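Local coordinates for protein carbonic anhydrase (Neosartorya fumigata, PDB 6LAC) that probably catalyses the reversible hydration of carbon dioxide to hydrogencarbonate, as a beta-class enzyme with one zinc ion bound per subunit, at residues R22-P25 with G26-V29; L72-L76 with D77-I81; E151-E154 with A155-Q159. The protein carries 1 engineered substitution. All coordinates share one frame; numbering follows the deposited sequence.

Contact 1. Residues R22-P25 with G26-V29; sequences RRQP and GQQV
Gln24 and Gln27 meet across the tip of the turn through their aliphatic stems, CG of Gln24 lying 3.7 Å from CG of Gln27, the closest meeting of side chains here. Gln24 has its CG wedged between the backbone N and the carbonyl carbon (chi1 71°) and then runs out extended, whereas Gln27 bends at its second torsion. The two chains slant across each other, and their amide planes stand 49° apart. Under the stems the loop closes through a water molecule rather than by a direct bond: the water donates to Gln24 O at 2.8 Å and accepts from Gln27 N at 3.0 Å. Gly26 carries the chain round the bend with a positive phi of 83°, a value that favours glycine. The firm side lies at Arg22, whose guanidinium approaches obliquely, NH2 remaining 4.3 Å from Gly26 N. Both groups turn to one carboxylate oxygen outside the turn: Glu51 forms a salt bridge with Arg22 NH2 and a hydrogen bond with Gly26 N, tying the two limbs together by a shared partner. Gln24, Pro25 and Gln27 make up the exposed solvent side. The turn belongs to the loop between strand 11-13 and strand 29-34; Arg22 rests on Leu47 and Pro48, and at Val29 the chain enters strand 29-34, making backbone hydrogen bonds with Glu51 and with Phe53 of strand 52-57.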
ATOM      1  N   ARG A  22     -12.791  15.760   1.330  1.00 19.72           N
ATOM      2  CA  ARG A  22     -13.867  15.337   2.252  1.00 19.53           C
ATOM      3  C   ARG A  22     -14.886  16.478   2.408  1.00 23.27           C
ATOM      4  O   ARG A  22     -15.100  16.911   3.552  1.00 26.67           O
ATOM      5  CB  ARG A  22     -13.341  14.881   3.614  1.00 19.27           C
ATOM      6  CG  ARG A  22     -14.287  13.962   4.366  1.00 19.65           C
ATOM      7  CD  ARG A  22     -14.133  13.873   5.855  1.00 21.79           C
ATOM      8  NE  ARG A  22     -14.968  12.813   6.379  1.00 22.99           N
ATOM      9  CZ  ARG A  22     -15.657  12.849   7.529  1.00 27.63           C
ATOM     10  NH1 ARG A  22     -15.632  13.919   8.305  1.00 29.16           N
ATOM     11  NH2 ARG A  22     -16.423  11.831   7.870  1.00 26.00           N
ATOM     12  N   ARG A  23     -15.515  16.892   1.317  1.00 23.84           N
ATOM     13  CA  ARG A  23     -16.597  17.921   1.408  1.00 25.86           C
ATOM     14  C   ARG A  23     -17.849  17.276   2.014  1.00 32.02           C
ATOM     15  O   ARG A  23     -18.689  18.031   2.558  1.00 32.40           O
ATOM     16  CB  ARG A  23     -16.840  18.589   0.051  1.00 29.06           C
ATOM     17  CG  ARG A  23     -15.619  19.273  -0.551  1.00 30.51           C
ATOM     18  CD  ARG A  23     -14.956  20.324   0.316  1.00 33.83           C
ATOM     19  NE  ARG A  23     -14.024  21.146  -0.449  1.00 34.69           N
ATOM     20  CZ  ARG A  23     -13.199  22.049   0.071  1.00 37.68           C
ATOM     21  NH1 ARG A  23     -13.194  22.274   1.376  1.00 37.64           N
ATOM     22  NH2 ARG A  23     -12.378  22.723  -0.717  1.00 39.23           N
ATOM     23  N   GLN A  24     -18.029  15.951   1.947  1.00 30.31           N
ATOM     24  CA  GLN A  24     -19.121  15.283   2.711  1.00 33.97           C
ATOM     25  C   GLN A  24     -18.598  14.016   3.372  1.00 31.85           C
ATOM     26  O   GLN A  24     -17.624  13.425   2.900  1.00 34.03           O
ATOM     27  CB  GLN A  24     -20.310  14.981   1.803  1.00 37.02           C
ATOM     28  CG  GLN A  24     -20.058  13.875   0.790  1.00 38.57           C
ATOM     29  CD  GLN A  24     -21.062  13.904  -0.341  1.00 42.10           C
ATOM     30  OE1 GLN A  24     -20.826  14.505  -1.384  1.00 47.82           O
ATOM     31  NE2 GLN A  24     -22.199  13.253  -0.142  1.00 47.39           N
ATOM     32  N   PRO A  25     -19.205  13.596   4.498  1.00 31.10           N
ATOM     33  CA  PRO A  25     -18.834  12.355   5.166  1.00 32.03           C
ATOM     34  C   PRO A  25     -19.311  11.129   4.381  1.00 27.78           C
ATOM     35  O   PRO A  25     -20.151  11.262   3.483  1.00 28.09           O
ATOM     36  CB  PRO A  25     -19.541  12.436   6.525  1.00 34.07           C
ATOM     37  CG  PRO A  25     -20.743  13.315   6.256  1.00 34.73           C
ATOM     38  CD  PRO A  25     -20.282  14.316   5.216  1.00 34.12           C
ATOM     39  N   GLY A  26     -18.719   9.985   4.724  1.00 28.31           N
ATOM     40  CA  GLY A  26     -19.180   8.626   4.391  1.00 25.40           C
ATOM     41  C   GLY A  26     -18.777   8.143   3.005  1.00 24.78           C
ATOM     42  O   GLY A  26     -19.352   7.155   2.581  1.00 24.77           O
ATOM     43  N   GLN A  27     -17.911   8.846   2.272  1.00 22.04           N
ATOM     44  CA  GLN A  27     -17.464   8.421   0.915  1.00 21.15           C
ATOM     45  C   GLN A  27     -16.103   7.755   1.079  1.00 19.85           C
ATOM     46  O   GLN A  27     -15.577   7.786   2.195  1.00 27.28           O
ATOM     47  CB  GLN A  27     -17.376   9.605  -0.046  1.00 22.25           C
ATOM     48  CG  GLN A  27     -18.579  10.545   0.047  1.00 26.73           C
ATOM     49  CD  GLN A  27     -19.885   9.831  -0.181  1.00 28.84           C
ATOM     50  OE1 GLN A  27     -20.783   9.843   0.676  1.00 32.42           O
ATOM     51  NE2 GLN A  27     -19.968   9.138  -1.306  1.00 30.41           N
ATOM     52  N   GLN A  28     -15.648   7.040   0.073  1.00 17.62           N
ATOM     53  CA  GLN A  28     -14.279   6.488   0.105  1.00 16.47           C
ATOM     54  C   GLN A  28     -13.380   7.352  -0.742  1.00 14.15           C
ATOM     55  O   GLN A  28     -13.766   7.863  -1.774  1.00 15.71           O
ATOM     56  CB  GLN A  28     -14.269   5.049  -0.345  1.00 20.19           C
ATOM     57  CG  GLN A  28     -14.602   4.101   0.796  1.00 24.90           C
ATOM     58  CD  GLN A  28     -14.623   2.703   0.258  1.00 28.85           C
ATOM     59  OE1 GLN A  28     -15.457   2.389  -0.595  1.00 29.45           O
ATOM     60  NE2 GLN A  28     -13.647   1.905   0.655  1.00 28.20           N
ATOM     61  N   VAL A  29     -12.134   7.482  -0.285  1.00 12.24           N
ATOM     62  CA  VAL A  29     -11.081   8.238  -0.995  1.00 11.26           C
ATOM     63  C   VAL A  29      -9.945   7.270  -1.291  1.00 10.03           C
ATOM     64  O   VAL A  29      -9.513   6.545  -0.356  1.00 11.26           O
ATOM     65  CB  VAL A  29     -10.608   9.426  -0.139  1.00 11.58           C
ATOM     66  CG1 VAL A  29      -9.456  10.138  -0.801  1.00 12.80           C
ATOM     67  CG2 VAL A  29     -11.784  10.362   0.212  1.00 13.03           C
TER
HETATM   68  O   HOH W   1     -16.050  11.169   2.724  1.00 23.22           O

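Contact 2. Residues L72-L76 with D77-I81; sequences LGYAL and DSLKI
Over one face of the Tyr74 ring sits CB of Ser78, 3.9 Å from the centroid and displaced toward the rim, a CH-pi contact made four residues further along the chain. Leu79 reaches the same ring obliquely, its CD1 3.7 Å from Tyr74 CE2. Tyr74 can meet both because its CG is anti to the backbone N (chi1 -178°), which sets the ring beside the carbonyl carbon, on the side of the residues that follow. Ser78 OG, close to the ring, is hydrogen-bonded to Asn100 of the second subunit, which also packs Ile94 on Tyr74. The backbone itself opens at the helix end. Tyr74 O is gripped twice, by Ser78 N at 2.9 Å and by Leu79 N at 3.1 Å, the latter five residues on, as in a pi-type turn. Lys80 then leaves helical geometry with positive phi, and Ile81 N returns to Ala75 O at 3.0 Å in a nearly straight bond (170°). Lys80 bends back so that its NZ donates to Asp77 O at 3.1 Å. On the inner side, Ile81 CD1 lies 3.9 Å from Ala75 CB. Helix 66-77 is the linker of a beta-alpha-beta crossover from strand 52-57 to strand 83-89, with strand 29-34 between them in the sheet. Leu79 and Ile81 pack on Phe53 of strand 52-57, and Leu76 touches Leu161, just ahead of strand 162-169.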
ATOM      1  N   LEU A  72      -6.613   1.483  -9.567  1.00 13.91           N
ATOM      2  CA  LEU A  72      -7.363   2.658 -10.052  1.00 14.15           C
ATOM      3  C   LEU A  72      -8.723   2.193 -10.589  1.00 14.63           C
ATOM      4  O   LEU A  72      -9.795   2.807 -10.241  1.00 16.52           O
ATOM      5  CB  LEU A  72      -6.539   3.417 -11.099  1.00 15.86           C
ATOM      6  CG  LEU A  72      -7.226   4.644 -11.693  1.00 17.50           C
ATOM      7  CD1 LEU A  72      -7.378   5.711 -10.616  1.00 18.36           C
ATOM      8  CD2 LEU A  72      -6.480   5.182 -12.894  1.00 18.25           C
ATOM      9  N   GLY A  73      -8.747   1.127 -11.400  1.00 15.60           N
ATOM     10  CA  GLY A  73      -9.992   0.617 -11.980  1.00 15.60           C
ATOM     11  C   GLY A  73     -10.967   0.150 -10.921  1.00 15.45           C
ATOM     12  O   GLY A  73     -12.143   0.483 -10.985  1.00 16.45           O
ATOM     13  N   TYR A  74     -10.521  -0.573  -9.913  1.00 14.42           N
ATOM     14  CA  TYR A  74     -11.420  -1.005  -8.834  1.00 14.66           C
ATOM     15  C   TYR A  74     -12.002   0.214  -8.098  1.00 14.23           C
ATOM     16  O   TYR A  74     -13.193   0.315  -7.775  1.00 14.69           O
ATOM     17  CB  TYR A  74     -10.673  -1.925  -7.863  1.00 15.26           C
ATOM     18  CG  TYR A  74     -11.506  -2.474  -6.749  1.00 15.02           C
ATOM     19  CD1 TYR A  74     -12.394  -3.524  -6.970  1.00 17.58           C
ATOM     20  CD2 TYR A  74     -11.433  -1.983  -5.459  1.00 15.35           C
ATOM     21  CE1 TYR A  74     -13.140  -4.069  -5.942  1.00 16.99           C
ATOM     22  CE2 TYR A  74     -12.180  -2.504  -4.422  1.00 16.82           C
ATOM     23  CZ  TYR A  74     -13.002  -3.579  -4.665  1.00 16.66           C
ATOM     24  OH  TYR A  74     -13.712  -3.998  -3.610  1.00 16.62           O
ATOM     25  N   ALA A  75     -11.116   1.150  -7.758  1.00 13.51           N
ATOM     26  CA  ALA A  75     -11.535   2.393  -7.071  1.00 13.71           C
ATOM     27  C   ALA A  75     -12.638   3.130  -7.853  1.00 12.82           C
ATOM     28  O   ALA A  75     -13.657   3.492  -7.237  1.00 14.06           O
ATOM     29  CB  ALA A  75     -10.331   3.256  -6.850  1.00 12.80           C
ATOM     30  N   LEU A  76     -12.442   3.328  -9.139  1.00 13.15           N
ATOM     31  CA  LEU A  76     -13.420   4.140  -9.926  1.00 16.02           C
ATOM     32  C   LEU A  76     -14.640   3.304 -10.258  1.00 17.46           C
ATOM     33  O   LEU A  76     -15.759   3.844 -10.158  1.00 21.02           O
ATOM     34  CB  LEU A  76     -12.803   4.636 -11.225  1.00 18.45           C
ATOM     35  CG  LEU A  76     -11.577   5.521 -11.050  1.00 19.76           C
ATOM     36  CD1 LEU A  76     -10.955   5.841 -12.406  1.00 22.79           C
ATOM     37  CD2 LEU A  76     -11.896   6.798 -10.294  1.00 22.96           C
ATOM     38  N   ASP A  77     -14.457   2.042 -10.630  1.00 18.70           N
ATOM     39  CA  ASP A  77     -15.546   1.191 -11.208  1.00 20.40           C
ATOM     40  C   ASP A  77     -16.350   0.477 -10.115  1.00 23.19           C
ATOM     41  O   ASP A  77     -17.612   0.390 -10.245  1.00 28.54           O
ATOM     42  CB  ASP A  77     -14.980   0.197 -12.225  1.00 21.40           C
ATOM     43  CG  ASP A  77     -14.253   0.766 -13.436  1.00 22.30           C
ATOM     44  OD1 ASP A  77     -14.459   1.953 -13.783  1.00 27.69           O
ATOM     45  OD2 ASP A  77     -13.436   0.021 -14.028  1.00 27.68           O
ATOM     46  N   SER A  78     -15.720  -0.094  -9.096  1.00 20.37           N
ATOM     47  CA  SER A  78     -16.383  -0.842  -8.011  1.00 19.11           C
ATOM     48  C   SER A  78     -16.800   0.103  -6.897  1.00 20.39           C
ATOM     49  O   SER A  78     -17.905  -0.005  -6.410  1.00 21.95           O
ATOM     50  CB  SER A  78     -15.510  -1.935  -7.481  1.00 21.56           C
ATOM     51  OG  SER A  78     -15.272  -2.898  -8.491  1.00 24.25           O
ATOM     52  N   LEU A  79     -15.899   0.980  -6.436  1.00 16.58           N
ATOM     53  CA  LEU A  79     -16.161   1.776  -5.231  1.00 15.89           C
ATOM     54  C   LEU A  79     -16.733   3.148  -5.621  1.00 15.62           C
ATOM     55  O   LEU A  79     -17.108   3.877  -4.715  1.00 17.35           O
ATOM     56  CB  LEU A  79     -14.872   1.916  -4.419  1.00 15.60           C
ATOM     57  CG  LEU A  79     -14.229   0.605  -3.975  1.00 17.21           C
ATOM     58  CD1 LEU A  79     -13.060   0.863  -3.055  1.00 16.81           C
ATOM     59  CD2 LEU A  79     -15.193  -0.333  -3.284  1.00 20.12           C
ATOM     60  N   LYS A  80     -16.691   3.520  -6.878  1.00 16.18           N
ATOM     61  CA  LYS A  80     -17.259   4.817  -7.342  1.00 17.81           C
ATOM     62  C   LYS A  80     -16.581   5.973  -6.627  1.00 17.49           C
ATOM     63  O   LYS A  80     -17.201   6.968  -6.232  1.00 16.59           O
ATOM     64  CB  LYS A  80     -18.782   4.886  -7.114  1.00 20.35           C
ATOM     65  CG  LYS A  80     -19.543   3.715  -7.708  1.00 26.04           C
ATOM     66  CD  LYS A  80     -19.261   3.548  -9.175  1.00 29.34           C
ATOM     67  CE  LYS A  80     -20.343   2.781  -9.910  1.00 36.07           C
ATOM     68  NZ  LYS A  80     -20.432   1.384  -9.430  1.00 41.67           N
ATOM     69  N   ILE A  81     -15.266   5.856  -6.449  1.00 14.34           N
ATOM     70  CA  ILE A  81     -14.489   6.899  -5.742  1.00 13.75           C
ATOM     71  C   ILE A  81     -14.395   8.128  -6.630  1.00 13.16           C
ATOM     72  O   ILE A  81     -14.005   7.986  -7.802  1.00 15.55           O
ATOM     73  CB  ILE A  81     -13.130   6.310  -5.319  1.00 13.15           C
ATOM     74  CG1 ILE A  81     -13.369   5.373  -4.145  1.00 13.13           C
ATOM     75  CG2 ILE A  81     -12.122   7.376  -4.941  1.00 11.88           C
ATOM     76  CD1 ILE A  81     -12.183   4.570  -3.633  1.00 13.76           C
TER

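Contact 3. Residues E151-E154 with A155-Q159; sequences EAAE and ALQKQ
Glu154 and Lys158, one helical turn apart, lie side by side and point the same way, OE2 and NZ 3.6 Å apart in a long salt bridge. Glu154 has CG anti to its N (chi1 -173°) and is bent at the next bond; Lys158 bends at its third torsion to come alongside. The apolar contact is slight: CB of Ala152 comes within 4.5 Å of Leu156 CD1. A third kind sets side-chain carbons against carbonyl oxygens: the Leu156 stem lies on Ala152 O, Gln157 CG on Ala153 O, and Lys158 CG passes 3.5 Å from Glu154 O. Backbone hydrogen bonds carry most of the contact in the usual i to i+4 pattern: Leu156 N to Ala152 O at 2.8 Å, Gln157 N to Ala153 O at 3.0 Å and Lys158 N to Glu154 O at 3.2 Å, with a weak one from Ala155 N to Glu151 O. Gln159, with a positive phi of 58°, ends the helix in a Schellman motif; its N bonds to Leu156 O at 2.9 Å. At the other end Ser149 OG accepts from Ala152 N, while Ala152 and Ala155 pack on Leu161. The chemistry thus implies a short helix held mainly by its own backbone. The positive Lys158 near the C-terminal end of the helix would suit the helix dipole, while the long, exposed ion pair probably adds only modestly.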
ATOM      1  N   GLU A 151      -8.493   6.533 -18.037  1.00 24.00           N
ATOM      2  CA  GLU A 151      -9.598   6.284 -17.088  1.00 24.37           C
ATOM      3  C   GLU A 151      -9.829   7.572 -16.297  1.00 21.28           C
ATOM      4  O   GLU A 151     -11.005   7.995 -16.122  1.00 18.66           O
ATOM      5  CB  GLU A 151      -9.248   5.124 -16.148  1.00 28.90           C
ATOM      6  CG  GLU A 151      -8.727   3.886 -16.863  1.00 34.04           C
ATOM      7  CD  GLU A 151      -7.213   3.724 -16.881  1.00 35.48           C
ATOM      8  OE1 GLU A 151      -6.742   2.571 -16.704  1.00 39.94           O
ATOM      9  OE2 GLU A 151      -6.500   4.720 -17.097  1.00 36.36           O
ATOM     10  N   ALA A 152      -8.767   8.238 -15.881  1.00 19.55           N
ATOM     11  CA  ALA A 152      -8.957   9.481 -15.098  1.00 18.91           C
ATOM     12  C   ALA A 152      -9.450  10.575 -16.042  1.00 18.08           C
ATOM     13  O   ALA A 152     -10.291  11.393 -15.611  1.00 18.30           O
ATOM     14  CB  ALA A 152      -7.687   9.873 -14.389  1.00 18.84           C
ATOM     15  N   ALA A 153      -8.917  10.691 -17.254  1.00 18.34           N
ATOM     16  CA  ALA A 153      -9.271  11.812 -18.148  1.00 16.65           C
ATOM     17  C   ALA A 153     -10.761  11.769 -18.442  1.00 17.33           C
ATOM     18  O   ALA A 153     -11.405  12.846 -18.478  1.00 18.36           O
ATOM     19  CB  ALA A 153      -8.490  11.778 -19.445  1.00 18.44           C
ATOM     20  N   GLU A 154     -11.308  10.599 -18.696  1.00 17.02           N
ATOM     21  CA  GLU A 154     -12.757  10.447 -18.944  1.00 17.71           C
ATOM     22  C   GLU A 154     -13.517  10.934 -17.709  1.00 16.25           C
ATOM     23  O   GLU A 154     -14.483  11.731 -17.880  1.00 15.85           O
ATOM     24  CB  GLU A 154     -13.075   8.993 -19.278  1.00 21.25           C
ATOM     25  CG  GLU A 154     -14.514   8.823 -19.704  1.00 22.60           C
ATOM     26  CD  GLU A 154     -15.216   7.503 -19.401  1.00 28.60           C
ATOM     27  OE1 GLU A 154     -14.603   6.629 -18.754  1.00 34.24           O
ATOM     28  OE2 GLU A 154     -16.416   7.383 -19.776  1.00 32.64           O
ATOM     29  N   ALA A 155     -13.124  10.506 -16.528  1.00 14.52           N
ATOM     30  CA  ALA A 155     -13.870  10.886 -15.312  1.00 14.89           C
ATOM     31  C   ALA A 155     -13.719  12.392 -15.002  1.00 13.66           C
ATOM     32  O   ALA A 155     -14.708  13.046 -14.619  1.00 13.67           O
ATOM     33  CB  ALA A 155     -13.410  10.024 -14.163  1.00 15.44           C
ATOM     34  N   LEU A 156     -12.555  12.930 -15.257  1.00 14.10           N
ATOM     35  CA  LEU A 156     -12.342  14.390 -15.080  1.00 13.50           C
ATOM     36  C   LEU A 156     -13.265  15.187 -16.019  1.00 13.75           C
ATOM     37  O   LEU A 156     -13.874  16.214 -15.582  1.00 13.91           O
ATOM     38  CB  LEU A 156     -10.904  14.744 -15.365  1.00 15.51           C
ATOM     39  CG  LEU A 156      -9.935  14.485 -14.223  1.00 16.84           C
ATOM     40  CD1 LEU A 156      -8.501  14.267 -14.742  1.00 19.12           C
ATOM     41  CD2 LEU A 156     -10.013  15.586 -13.220  1.00 19.29           C
ATOM     42  N   GLN A 157     -13.415  14.765 -17.278  1.00 14.51           N
ATOM     43  CA  GLN A 157     -14.236  15.521 -18.266  1.00 15.34           C
ATOM     44  C   GLN A 157     -15.714  15.411 -17.871  1.00 16.05           C
ATOM     45  O   GLN A 157     -16.536  16.230 -18.339  1.00 17.37           O
ATOM     46  CB  GLN A 157     -13.914  15.029 -19.685  1.00 17.81           C
ATOM     47  CG  GLN A 157     -12.613  15.589 -20.234  1.00 22.80           C
ATOM     48  CD  GLN A 157     -12.261  15.101 -21.620  1.00 27.49           C
ATOM     49  OE1 GLN A 157     -12.992  15.345 -22.586  1.00 35.63           O
ATOM     50  NE2 GLN A 157     -11.170  14.347 -21.675  1.00 31.74           N
ATOM     51  N   LYS A 158     -16.120  14.397 -17.140  1.00 13.96           N
ATOM     52  CA  LYS A 158     -17.497  14.246 -16.629  1.00 14.52           C
ATOM     53  C   LYS A 158     -17.689  14.930 -15.292  1.00 12.87           C
ATOM     54  O   LYS A 158     -18.735  14.780 -14.694  1.00 13.62           O
ATOM     55  CB  LYS A 158     -17.844  12.760 -16.570  1.00 16.12           C
ATOM     56  CG  LYS A 158     -17.959  12.151 -17.957  1.00 20.11           C
ATOM     57  CD  LYS A 158     -17.914  10.636 -17.989  1.00 25.23           C
ATOM     58  CE  LYS A 158     -19.015   9.986 -17.212  1.00 31.53           C
ATOM     59  NZ  LYS A 158     -19.027   8.534 -17.504  1.00 34.57           N
ATOM     60  N   GLN A 159     -16.620  15.544 -14.768  1.00 12.46           N
ATOM     61  CA  GLN A 159     -16.656  16.167 -13.425  1.00 12.33           C
ATOM     62  C   GLN A 159     -17.020  15.149 -12.360  1.00 12.23           C
ATOM     63  O   GLN A 159     -17.712  15.398 -11.413  1.00 13.56           O
ATOM     64  CB  GLN A 159     -17.579  17.393 -13.362  1.00 13.34           C
ATOM     65  CG  GLN A 159     -17.155  18.402 -12.290  1.00 12.98           C
ATOM     66  CD  GLN A 159     -17.947  19.684 -12.431  1.00 11.64           C
ATOM     67  OE1 GLN A 159     -17.931  20.263 -13.494  1.00 12.18           O
ATOM     68  NE2 GLN A 159     -18.592  20.115 -11.363  1.00 13.50           N
TER

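In the fold
Contact 2 is the partly buried one, joining the end of helix 66-77 to the sheet and to the second subunit; contacts 1 and 3 are surface features that no other chain of the assembly touches. Contact 2 also lies between the others. Gln28 of contact 1 packs on Leu79 and Ile81, while Leu72 and Leu76 touch Glu151 of contact 3; contacts 1 and 3 stay about 11 Å apart at their nearest atoms. Chemistry follows position: a water and a shared outside carboxylate close the loop of contact 1, aromatic and apolar packing joins backbone bonds in contact 2, and backbone bonds with an exposed ion pair serve contact 3.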